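Local structure of binding domain (Hc) of Paraclostridial Mosquitocidal Protein 1 (Paraclostridium bifermentans, 6HOX) at residues F83-D88 with E195-D200; S92-V97 with N164-I169; V317-K322 with D333-K338; L395-D400 with T431-Y436. The protein forms the receptor-binding part of a clostridial neurotoxin that targets Anopheles mosquitoes, and probably directs the toxin to host nerve cells. One frame throughout, in Å; residues are numbered along the deposited sequence.

Contact 1: residues F83-D88 with E195-D200; sequences FSYFSD and ELRGID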
# COMPACT_ATOMS: atom_id res chain seq x y z
N PHE A 83 2.83 -29.42 5.65
CA PHE A 83 4.11 -29.02 5.06
C PHE A 83 5.05 -30.23 4.97
O PHE A 83 6.26 -30.07 5.08
CB PHE A 83 4.70 -27.86 5.88
CG PHE A 83 3.74 -26.71 6.07
CD1 PHE A 83 3.45 -25.85 5.01
CD2 PHE A 83 3.11 -26.50 7.28
CE1 PHE A 83 2.55 -24.81 5.17
CE2 PHE A 83 2.21 -25.45 7.44
CZ PHE A 83 1.93 -24.61 6.38
N SER A 84 4.48 -31.42 4.74
CA SER A 84 5.24 -32.68 4.59
C SER A 84 6.08 -32.61 3.31
O SER A 84 5.78 -31.81 2.41
CB SER A 84 4.32 -33.87 4.55
OG SER A 84 3.71 -34.01 3.27
N TYR A 85 7.11 -33.46 3.23
CA TYR A 85 8.10 -33.39 2.14
C TYR A 85 7.44 -33.55 0.77
O TYR A 85 7.93 -32.98 -0.21
CB TYR A 85 9.21 -34.44 2.29
CG TYR A 85 10.28 -34.30 1.24
CD1 TYR A 85 10.97 -33.11 1.10
CD2 TYR A 85 10.58 -35.33 0.36
CE1 TYR A 85 11.94 -32.94 0.12
CE2 TYR A 85 11.55 -35.18 -0.62
CZ TYR A 85 12.23 -33.98 -0.74
OH TYR A 85 13.20 -33.80 -1.69
N PHE A 86 6.36 -34.33 0.69
CA PHE A 86 5.68 -34.63 -0.58
C PHE A 86 4.46 -33.71 -0.78
O PHE A 86 3.42 -34.16 -1.26
CB PHE A 86 5.30 -36.11 -0.64
N SER A 87 4.59 -32.42 -0.42
CA SER A 87 3.51 -31.47 -0.63
C SER A 87 4.07 -30.09 -0.99
O SER A 87 4.73 -29.43 -0.17
CB SER A 87 2.59 -31.41 0.56
OG SER A 87 3.31 -31.08 1.73
N ASP A 88 3.82 -29.67 -2.24
CA ASP A 88 4.01 -28.29 -2.69
C ASP A 88 3.03 -27.38 -1.92
O ASP A 88 1.97 -27.82 -1.52
CB ASP A 88 3.79 -28.16 -4.20
CG ASP A 88 4.71 -29.02 -5.05
OD1 ASP A 88 5.78 -29.43 -4.55
OD2 ASP A 88 4.34 -29.28 -6.22
N GLU A 195 18.09 -29.51 -2.08
CA GLU A 195 18.94 -30.07 -0.98
C GLU A 195 18.13 -30.27 0.31
O GLU A 195 18.59 -30.93 1.24
CB GLU A 195 20.12 -29.15 -0.70
CG GLU A 195 21.09 -29.06 -1.87
CD GLU A 195 21.90 -30.33 -2.11
OE1 GLU A 195 21.94 -31.17 -1.20
OE2 GLU A 195 22.54 -30.44 -3.20
N LEU A 196 16.92 -29.71 0.36
CA LEU A 196 16.14 -29.65 1.57
C LEU A 196 15.31 -30.93 1.67
O LEU A 196 14.78 -31.40 0.69
CB LEU A 196 15.23 -28.42 1.50
CG LEU A 196 15.07 -27.63 2.80
CD1 LEU A 196 16.42 -27.24 3.37
CD2 LEU A 196 14.23 -26.38 2.55
N ARG A 197 15.22 -31.50 2.87
CA ARG A 197 14.32 -32.60 3.09
C ARG A 197 13.08 -32.03 3.78
O ARG A 197 12.58 -30.95 3.40
CB ARG A 197 15.11 -33.74 3.74
CG ARG A 197 16.22 -34.27 2.84
CD ARG A 197 15.69 -34.72 1.47
NE ARG A 197 16.72 -35.20 0.54
CZ ARG A 197 17.15 -34.54 -0.54
NH1 ARG A 197 16.62 -33.38 -0.88
NH2 ARG A 197 18.11 -35.06 -1.27
N GLY A 198 12.56 -32.76 4.76
CA GLY A 198 11.26 -32.45 5.35
C GLY A 198 11.35 -31.29 6.33
O GLY A 198 12.30 -31.19 7.10
N ILE A 199 10.33 -30.43 6.31
CA ILE A 199 10.21 -29.32 7.24
C ILE A 199 8.93 -29.48 8.08
O ILE A 199 8.63 -28.62 8.89
CB ILE A 199 10.23 -27.97 6.50
CG1 ILE A 199 9.01 -27.76 5.60
CG2 ILE A 199 11.53 -27.80 5.74
CD1 ILE A 199 8.77 -26.29 5.27
N ASP A 200 8.19 -30.57 7.86
CA ASP A 200 6.97 -30.84 8.61
C ASP A 200 7.29 -30.93 10.10
O ASP A 200 8.41 -31.30 10.50
CB ASP A 200 6.28 -32.13 8.17
CG ASP A 200 7.25 -33.27 7.96
OD1 ASP A 200 8.16 -33.14 7.09
OD2 ASP A 200 7.11 -34.28 8.68
O HOH W 1 8.71 -30.91 4.14

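Contact 2: residues S92-V97 with N164-I169; sequences SFWIRV and NIWRHI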
# COMPACT_ATOMS: atom_id res chain seq x y z
N SER A 92 0.28 -16.83 0.82
CA SER A 92 0.05 -15.43 0.41
C SER A 92 -0.58 -14.63 1.55
O SER A 92 -1.22 -15.18 2.44
CB SER A 92 -0.75 -15.33 -0.87
OG SER A 92 -2.11 -15.71 -0.70
N PHE A 93 -0.34 -13.31 1.55
CA PHE A 93 -0.92 -12.43 2.55
C PHE A 93 -0.70 -10.96 2.18
O PHE A 93 0.32 -10.57 1.51
CB PHE A 93 -0.32 -12.71 3.94
CG PHE A 93 1.19 -12.60 4.05
CD1 PHE A 93 2.00 -13.68 3.74
CD2 PHE A 93 1.78 -11.43 4.48
CE1 PHE A 93 3.38 -13.59 3.83
CE2 PHE A 93 3.16 -11.35 4.61
CZ PHE A 93 3.96 -12.42 4.27
N TRP A 94 -1.65 -10.15 2.64
CA TRP A 94 -1.52 -8.71 2.67
C TRP A 94 -0.89 -8.33 4.00
O TRP A 94 -1.33 -8.83 5.05
CB TRP A 94 -2.88 -8.04 2.50
CG TRP A 94 -3.36 -8.02 1.08
CD1 TRP A 94 -4.31 -8.82 0.52
CD2 TRP A 94 -2.92 -7.12 0.05
NE1 TRP A 94 -4.50 -8.47 -0.79
CE2 TRP A 94 -3.67 -7.43 -1.10
CE3 TRP A 94 -1.99 -6.07 -0.00
CZ2 TRP A 94 -3.49 -6.74 -2.30
CZ3 TRP A 94 -1.83 -5.38 -1.18
CH2 TRP A 94 -2.57 -5.71 -2.32
N ILE A 95 0.11 -7.45 3.94
CA ILE A 95 0.79 -6.95 5.11
C ILE A 95 0.94 -5.43 5.01
O ILE A 95 1.19 -4.88 3.93
CB ILE A 95 2.15 -7.66 5.31
CG1 ILE A 95 2.62 -7.52 6.76
CG2 ILE A 95 3.20 -7.17 4.32
CD1 ILE A 95 3.90 -8.28 7.07
N ARG A 96 0.77 -4.77 6.15
CA ARG A 96 1.09 -3.37 6.28
C ARG A 96 1.98 -3.21 7.50
O ARG A 96 1.53 -3.42 8.63
CB ARG A 96 -0.19 -2.54 6.39
CG ARG A 96 0.02 -1.04 6.23
CD ARG A 96 -1.28 -0.28 6.36
NE ARG A 96 -1.11 1.17 6.32
CZ ARG A 96 -2.09 2.05 6.53
NH1 ARG A 96 -3.27 1.63 6.96
NH2 ARG A 96 -1.89 3.34 6.33
N VAL A 97 3.25 -2.91 7.24
CA VAL A 97 4.28 -2.71 8.23
C VAL A 97 4.57 -1.22 8.37
O VAL A 97 4.80 -0.56 7.35
CB VAL A 97 5.56 -3.45 7.83
CG1 VAL A 97 6.67 -3.25 8.85
CG2 VAL A 97 5.28 -4.93 7.57
N ASN A 164 4.67 1.51 5.51
CA ASN A 164 3.28 1.73 5.92
C ASN A 164 2.30 1.61 4.75
O ASN A 164 1.11 1.97 4.90
CB ASN A 164 3.06 3.07 6.61
CG ASN A 164 1.89 3.04 7.57
OD1 ASN A 164 1.65 2.03 8.22
ND2 ASN A 164 1.14 4.14 7.65
N ILE A 165 2.75 1.07 3.62
CA ILE A 165 1.91 0.84 2.44
C ILE A 165 1.54 -0.65 2.39
O ILE A 165 2.38 -1.50 2.62
CB ILE A 165 2.62 1.30 1.15
CG1 ILE A 165 2.99 2.78 1.21
CG2 ILE A 165 1.78 1.00 -0.08
CD1 ILE A 165 4.04 3.19 0.21
N TRP A 166 0.28 -0.95 2.08
CA TRP A 166 -0.18 -2.35 1.90
C TRP A 166 0.61 -3.05 0.79
O TRP A 166 0.62 -2.58 -0.35
CB TRP A 166 -1.68 -2.39 1.58
CG TRP A 166 -2.55 -2.25 2.80
CD1 TRP A 166 -3.27 -1.16 3.19
CD2 TRP A 166 -2.82 -3.29 3.76
NE1 TRP A 166 -3.97 -1.45 4.33
CE2 TRP A 166 -3.72 -2.74 4.70
CE3 TRP A 166 -2.41 -4.62 3.91
CZ2 TRP A 166 -4.19 -3.47 5.79
CZ3 TRP A 166 -2.88 -5.34 4.99
CH2 TRP A 166 -3.75 -4.78 5.92
N ARG A 167 1.25 -4.17 1.13
CA ARG A 167 2.01 -5.01 0.21
C ARG A 167 1.42 -6.42 0.20
O ARG A 167 1.06 -6.96 1.25
CB ARG A 167 3.47 -5.15 0.65
CG ARG A 167 4.23 -3.85 0.83
CD ARG A 167 4.30 -2.99 -0.41
NE ARG A 167 5.28 -1.93 -0.22
CZ ARG A 167 5.33 -0.76 -0.85
NH1 ARG A 167 4.46 -0.45 -1.81
NH2 ARG A 167 6.27 0.10 -0.51
N HIS A 168 1.36 -7.03 -0.99
CA HIS A 168 0.89 -8.38 -1.12
C HIS A 168 2.11 -9.26 -1.31
O HIS A 168 2.90 -9.02 -2.21
CB HIS A 168 -0.09 -8.56 -2.28
CG HIS A 168 -0.68 -9.93 -2.27
ND1 HIS A 168 -0.19 -10.94 -3.05
CD2 HIS A 168 -1.67 -10.47 -1.53
CE1 HIS A 168 -0.87 -12.05 -2.81
NE2 HIS A 168 -1.75 -11.80 -1.86
N ILE A 169 2.23 -10.27 -0.44
CA ILE A 169 3.38 -11.18 -0.45
C ILE A 169 2.88 -12.55 -0.87
O ILE A 169 1.84 -13.01 -0.36
CB ILE A 169 4.05 -11.25 0.93
CG1 ILE A 169 4.33 -9.86 1.50
CG2 ILE A 169 5.32 -12.09 0.86
CD1 ILE A 169 5.24 -9.02 0.63
O HOH W 2 -3.56 -13.37 -0.02
O HOH W 3 3.88 -2.76 4.44

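Contact 3: residues V317-K322 with D333-K338; sequences VKIINK and DVADVK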
# COMPACT_ATOMS: atom_id res chain seq x y z
N VAL A 317 -7.26 18.83 1.63
CA VAL A 317 -8.38 18.74 0.65
C VAL A 317 -9.35 17.62 1.03
O VAL A 317 -9.00 16.63 1.68
CB VAL A 317 -7.87 18.54 -0.79
CG1 VAL A 317 -6.82 19.57 -1.17
CG2 VAL A 317 -7.33 17.13 -1.03
N LYS A 318 -10.59 17.78 0.56
CA LYS A 318 -11.60 16.74 0.59
C LYS A 318 -12.16 16.60 -0.82
O LYS A 318 -12.33 17.63 -1.52
CB LYS A 318 -12.77 17.12 1.50
CG LYS A 318 -12.49 16.98 2.98
CD LYS A 318 -13.72 17.18 3.83
CE LYS A 318 -13.45 16.92 5.30
NZ LYS A 318 -14.65 17.25 6.10
N ILE A 319 -12.46 15.36 -1.21
CA ILE A 319 -13.10 15.04 -2.48
C ILE A 319 -14.61 15.02 -2.22
O ILE A 319 -15.07 14.36 -1.31
CB ILE A 319 -12.59 13.69 -3.06
CG1 ILE A 319 -11.06 13.61 -3.08
CG2 ILE A 319 -13.19 13.44 -4.43
CD1 ILE A 319 -10.51 12.21 -3.34
N ILE A 320 -15.36 15.79 -3.00
CA ILE A 320 -16.78 16.00 -2.76
C ILE A 320 -17.56 15.69 -4.05
O ILE A 320 -17.15 16.05 -5.14
CB ILE A 320 -17.03 17.45 -2.30
CG1 ILE A 320 -16.26 17.76 -1.02
CG2 ILE A 320 -18.52 17.71 -2.13
CD1 ILE A 320 -16.76 17.01 0.17
N ASN A 321 -18.69 15.02 -3.87
CA ASN A 321 -19.57 14.63 -4.96
C ASN A 321 -20.96 14.45 -4.37
O ASN A 321 -21.19 13.49 -3.65
CB ASN A 321 -19.07 13.36 -5.65
CG ASN A 321 -20.00 12.78 -6.69
OD1 ASN A 321 -20.97 13.43 -7.10
ND2 ASN A 321 -19.70 11.57 -7.15
N LYS A 322 -21.85 15.41 -4.64
CA LYS A 322 -23.19 15.38 -4.07
C LYS A 322 -24.02 14.25 -4.71
O LYS A 322 -25.09 13.95 -4.22
CB LYS A 322 -23.86 16.76 -4.19
CG LYS A 322 -24.45 17.10 -5.55
CD LYS A 322 -24.86 18.56 -5.69
CE LYS A 322 -23.68 19.50 -5.83
NZ LYS A 322 -22.93 19.30 -7.09
N ASP A 333 -15.71 8.90 -11.57
CA ASP A 333 -16.63 9.76 -10.82
C ASP A 333 -16.29 11.23 -11.09
O ASP A 333 -15.12 11.57 -11.15
CB ASP A 333 -16.56 9.52 -9.31
CG ASP A 333 -17.27 8.27 -8.84
OD1 ASP A 333 -17.94 7.61 -9.67
OD2 ASP A 333 -17.16 7.97 -7.62
N VAL A 334 -17.33 12.06 -11.22
CA VAL A 334 -17.18 13.48 -11.31
C VAL A 334 -17.23 14.04 -9.89
O VAL A 334 -18.13 13.73 -9.11
CB VAL A 334 -18.23 14.14 -12.22
CG1 VAL A 334 -18.21 15.66 -12.10
CG2 VAL A 334 -18.01 13.73 -13.67
N ALA A 335 -16.22 14.82 -9.53
CA ALA A 335 -16.06 15.24 -8.16
C ALA A 335 -15.22 16.52 -8.11
O ALA A 335 -14.49 16.84 -9.04
CB ALA A 335 -15.43 14.11 -7.36
N ASP A 336 -15.39 17.28 -7.03
CA ASP A 336 -14.60 18.46 -6.82
C ASP A 336 -13.58 18.18 -5.73
O ASP A 336 -13.80 17.36 -4.86
CB ASP A 336 -15.49 19.66 -6.50
CG ASP A 336 -16.24 20.10 -7.74
OD1 ASP A 336 -15.59 20.28 -8.82
OD2 ASP A 336 -17.46 20.22 -7.65
N VAL A 337 -12.45 18.88 -5.84
CA VAL A 337 -11.44 18.90 -4.80
C VAL A 337 -11.55 20.23 -4.06
O VAL A 337 -11.20 21.29 -4.61
CB VAL A 337 -10.04 18.69 -5.40
CG1 VAL A 337 -8.97 18.67 -4.33
CG2 VAL A 337 -9.99 17.43 -6.26
N LYS A 338 -12.05 20.13 -2.82
CA LYS A 338 -12.35 21.25 -1.95
C LYS A 338 -11.16 21.48 -1.02
O LYS A 338 -10.67 20.55 -0.35
CB LYS A 338 -13.62 20.95 -1.16
CG LYS A 338 -14.03 21.96 -0.10
CD LYS A 338 -15.23 21.46 0.68
CE LYS A 338 -15.35 22.04 2.07
NZ LYS A 338 -16.20 21.18 2.94

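Contact 4: residues L395-D400 with T431-Y436; sequences LLSIAD and TKTNWY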
# COMPACT_ATOMS: atom_id res chain seq x y z
N LEU A 395 -5.28 16.70 -18.64
CA LEU A 395 -5.00 15.98 -17.41
C LEU A 395 -4.31 16.96 -16.47
O LEU A 395 -3.46 17.76 -16.89
CB LEU A 395 -4.10 14.77 -17.67
CG LEU A 395 -4.70 13.66 -18.53
CD1 LEU A 395 -3.69 12.54 -18.78
CD2 LEU A 395 -5.95 13.10 -17.88
N LEU A 396 -4.70 16.89 -15.20
CA LEU A 396 -4.10 17.72 -14.19
C LEU A 396 -2.63 17.29 -14.03
O LEU A 396 -2.32 16.10 -13.85
CB LEU A 396 -4.87 17.57 -12.88
CG LEU A 396 -4.33 18.43 -11.73
CD1 LEU A 396 -4.66 19.90 -11.98
CD2 LEU A 396 -4.88 17.95 -10.41
N SER A 397 -1.75 18.29 -14.13
CA SER A 397 -0.34 18.10 -13.97
C SER A 397 0.27 19.31 -13.25
O SER A 397 -0.44 20.21 -12.81
CB SER A 397 0.31 17.84 -15.30
OG SER A 397 1.60 17.27 -15.11
N ILE A 398 1.59 19.27 -13.08
CA ILE A 398 2.39 20.37 -12.54
C ILE A 398 3.22 20.91 -13.70
O ILE A 398 3.70 20.13 -14.52
CB ILE A 398 3.26 19.93 -11.35
CG1 ILE A 398 4.01 18.63 -11.63
CG2 ILE A 398 2.42 19.84 -10.09
CD1 ILE A 398 5.13 18.33 -10.66
N ALA A 399 3.31 22.25 -13.78
CA ALA A 399 3.95 22.94 -14.90
C ALA A 399 5.47 22.93 -14.70
O ALA A 399 5.98 23.59 -13.78
CB ALA A 399 3.40 24.34 -15.02
N ASP A 400 6.16 22.19 -15.59
CA ASP A 400 7.56 21.70 -15.46
C ASP A 400 7.72 20.87 -14.18
O ASP A 400 8.49 19.90 -14.15
CB ASP A 400 8.58 22.84 -15.52
CG ASP A 400 8.40 23.73 -16.74
OD1 ASP A 400 8.07 23.18 -17.81
OD2 ASP A 400 8.58 24.95 -16.59
N THR A 431 4.59 10.35 -14.67
CA THR A 431 4.80 10.60 -13.24
C THR A 431 4.11 11.91 -12.80
O THR A 431 3.46 11.94 -11.76
CB THR A 431 6.31 10.55 -12.91
OG1 THR A 431 6.82 9.23 -13.14
CG2 THR A 431 6.64 10.90 -11.48
N LYS A 432 4.24 12.99 -13.60
CA LYS A 432 3.66 14.31 -13.30
C LYS A 432 2.12 14.33 -13.36
O LYS A 432 1.51 15.33 -12.91
CB LYS A 432 4.10 15.37 -14.32
CG LYS A 432 5.58 15.69 -14.36
CD LYS A 432 5.89 17.02 -15.00
CE LYS A 432 5.64 17.06 -16.49
NZ LYS A 432 5.31 18.45 -16.93
N THR A 433 1.51 13.30 -13.95
CA THR A 433 0.04 13.22 -14.11
C THR A 433 -0.60 12.25 -13.11
O THR A 433 -1.81 12.07 -13.12
CB THR A 433 -0.35 12.86 -15.55
OG1 THR A 433 0.20 11.58 -15.90
CG2 THR A 433 0.12 13.90 -16.55
N ASN A 434 0.20 11.69 -12.20
CA ASN A 434 -0.29 10.76 -11.18
C ASN A 434 -0.37 11.49 -9.85
O ASN A 434 0.58 12.15 -9.45
CB ASN A 434 0.61 9.54 -11.04
CG ASN A 434 0.55 8.62 -12.24
OD1 ASN A 434 -0.50 8.47 -12.86
ND2 ASN A 434 1.65 7.95 -12.53
N TRP A 435 -1.52 11.36 -9.18
CA TRP A 435 -1.85 12.04 -7.97
C TRP A 435 -2.19 11.03 -6.88
O TRP A 435 -2.88 10.04 -7.15
CB TRP A 435 -3.03 12.99 -8.22
CG TRP A 435 -2.64 14.14 -9.10
CD1 TRP A 435 -2.80 14.23 -10.45
CD2 TRP A 435 -1.97 15.35 -8.69
NE1 TRP A 435 -2.31 15.42 -10.90
CE2 TRP A 435 -1.79 16.13 -9.85
CE3 TRP A 435 -1.51 15.84 -7.46
CZ2 TRP A 435 -1.18 17.38 -9.82
CZ3 TRP A 435 -0.92 17.09 -7.43
CH2 TRP A 435 -0.75 17.84 -8.59
N TYR A 436 -1.71 11.31 -5.66
CA TYR A 436 -2.00 10.54 -4.47
C TYR A 436 -2.80 11.37 -3.47
O TYR A 436 -2.59 12.60 -3.33
CB TYR A 436 -0.73 10.10 -3.74
CG TYR A 436 0.18 9.13 -4.46
CD1 TYR A 436 -0.07 7.77 -4.47
CD2 TYR A 436 1.36 9.58 -5.02
CE1 TYR A 436 0.82 6.88 -5.06
CE2 TYR A 436 2.23 8.71 -5.65
CZ TYR A 436 1.97 7.35 -5.66
OH TYR A 436 2.86 6.51 -6.28
O HOH W 4 -3.81 13.71 -13.92

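Contact 1: residues F83-D88 with E195-D200
Tyr85 and Phe83 meet Arg197, Ile199 and Asp200 in a loop-to-loop contact at the far end of the N-terminal receptor-binding region, a jelly-roll fold of the concanavalin clan. The loop before strand 89-96 lies here against the loop after strand 186-192. Tyr85 reaches across, though poorly ordered and so less certainly placed. Its CG is anti to the backbone N (chi1 -176°), and one side of the ring runs beside the backbone of the other loop. CE1 comes to 3.3 Å from Leu196 O, and CD1 to 3.5 Å from Arg197 O. The side chains of Tyr85 and Arg197 lie side by side and point the same way, with ring and guanidinium planes 48° apart. Arg197 NH1 is held by its own loop, donating to Leu196 O at 3.1 Å and also to Asn194 O. At the other end, Phe83 O stands 3.6 Å from Ile199 CG1. Asp200 CB packs on Ser84 CA at 3.8 Å. Between these points water 1 donates to Phe83 O and accepts from Ile199 N, each at 2.8 Å. A type I turn from Ser84 to Ser87 shapes the first loop, and Ser87 OG donates to Ser84 O. Phe83 sends its ring away to meet Trp123 and Phe89 edge-to-face. The two loops are therefore joined by van der Waals contact and one bridging water, with no direct hydrogen bond between them.

Contact 2: residues S92-V97 with N164-I169
Trp94 and His168 cross at about a right angle on one face of the sheet. The edge of the imidazole points at the face of the indole, with planes 65° apart. His168 CD2 is 3.5 Å from Trp94 NE1. His168 CB sits over the six-membered ring, 3.6 Å from its centroid. Water 2 lies at the imidazole edge and links His168 NE2 to Ser92 OG. Trp166 follows on the same side, with CZ3 3.7 Å from Trp94 CB. Arg96 crosses the Trp166 indole at about a right angle and lays CB over the centre of its six-membered ring. The arginine chain is extended from CG to NE. NE donates to Asn164 O at 2.8 Å; this oxygen lies close to the guanidinium plane, while NE stands above the carbonyl plane. Trp253 makes a cation-pi contact with Arg96, and Trp166 NE1 donates to Glu255. Strands 89-96 and 167-174 are antiparallel neighbours in the jelly roll of the N-terminal receptor-binding region. Phe93 with Ile169 and Ile95 with Arg167 are hydrogen-bonded pairs; Trp94 with His168 is a non-hydrogen-bonded pair. Ile169 N donates to Phe93 O at 2.7 Å. On the opposite face Phe93 and Ile169 lie side by side. Phe93 CG stands between the backbone N and the carbonyl carbon (chi1 57°), and Ile169 CB covers one face of the ring, 3.5 Å from CZ. Asn164 N donates to Val97 O at 2.8 Å.

Contact 3: residues V317-K322 with D333-K338
An antiparallel strand pair in the C-terminal receptor-binding region, which belongs to the trefoil clan, joins Val317-Ile320 to Asp336-Lys338. Lys318 with Lys338 and Ile320 with Asp336 are hydrogen-bonded pairs. Ile319 and Val337 form the non-hydrogen-bonded pair between them. Four backbone bonds close the ladder, and the shortest runs from Lys338 N to Lys318 O at 2.8 Å. Apolar side chains fill the inner face. Val317 and Val337 cross obliquely: Val337 CG1 is anti to its backbone N (chi1 -178°) and lies 3.7 Å from Val317 CB. Ile319 places CG2 3.7 Å from Ala335 CB. Met265 and Phe437, from strands 263-267 and 435-438, cover this face further. The other face carries Lys318, Ile320, Asp336 and Lys338. Ile320 CG1 touches Lys338 CB at 4.1 Å. The two ammonium groups on this face are near neighbours, with Lys318 NZ 5.3 Å from Lys338 NZ. Glu340 is a long, weak ion partner of both and may ease their repulsion. Asp336 turns to a salt bridge with Arg366. Past the last bonded pair, Asn321 CG is 3.2 Å from Val334 O, but the amide is not bonded to that oxygen. Asn321 ND2 bonds instead to Tyr259 OH, which also meets Asp333 OD2, and Asn321 OD1 accepts from Asn323 N. Paired strands with one apolar face turned inward and a mixed, largely charged face outward are as expected in the beta-trefoil fold of clostridial neurotoxin binding domains.

Contact 4: residues L395-D400 with T431-Y436
The Trp435 indole takes Leu396 CD2 on one face and the Leu396 carbonyl at its edge. CD2 stands 3.4 Å above the plane, offset toward the rim, and is 3.6 Å from Trp435 CE2. The contact belongs to the beta-trefoil part of the receptor-binding domain. Here strand 394-398 meets the chain that leads from helix 427-432 into strand 435-438. The two side chains cross at about a right angle. Leu396 CG is anti to its backbone N (chi1 -179°), which brings it 3.7 Å from Trp435 NE1. Trp435 NE1 donates to Leu396 O at 3.0 Å, almost straight at 172°. The oxygen lies in the indole plane, while NE1 stands well above the carbonyl plane. Water 4, also at the indole edge, can donate to Leu396 O or Thr433 O, though several acceptors compete for its protons. Farther along the ring, Ile398 CG2 approaches CH2 of Trp435 at 4.0 Å. Met265 and Asn267 of strand 263-267 and Leu412 of strand 409-415 also touch the indole. Lys432 is tied on more weakly. Ser397 OG makes a weak bond to Lys432 O at 2.9 Å, and that carbonyl also accepts from Asn267 ND2. Thr433 CG2 lies beside the same serine. The Lys432 chain bends at chi3 (-70°) and runs past Ile398. Its NZ bonds to Tyr418 OH and makes a long, weak bond of 3.4 Å to Ile398 O.

In the fold
The contacts come in two groups along an elongated domain. Contacts 1 and 2 lie in the N-terminal receptor-binding region, contacts 3 and 4 in the C-terminal one. Residues 83-88 run directly into strand 89-96, which carries most of 92-97, and contact 2 falls between the two halves of contact 1 in sequence. Their centres are 26 Å apart. Contacts 3 and 4 follow in order, with centres 18 Å apart, and both reach strands 263-267 and 435-438. Contact 1 is about 54 Å from contact 3, centre to centre, across the middle of the chain. Contact 2 is near that middle, and its nearest atoms are about 7 Å from contact 4. Its Asn164 bonds to Asp441, joining the two regions.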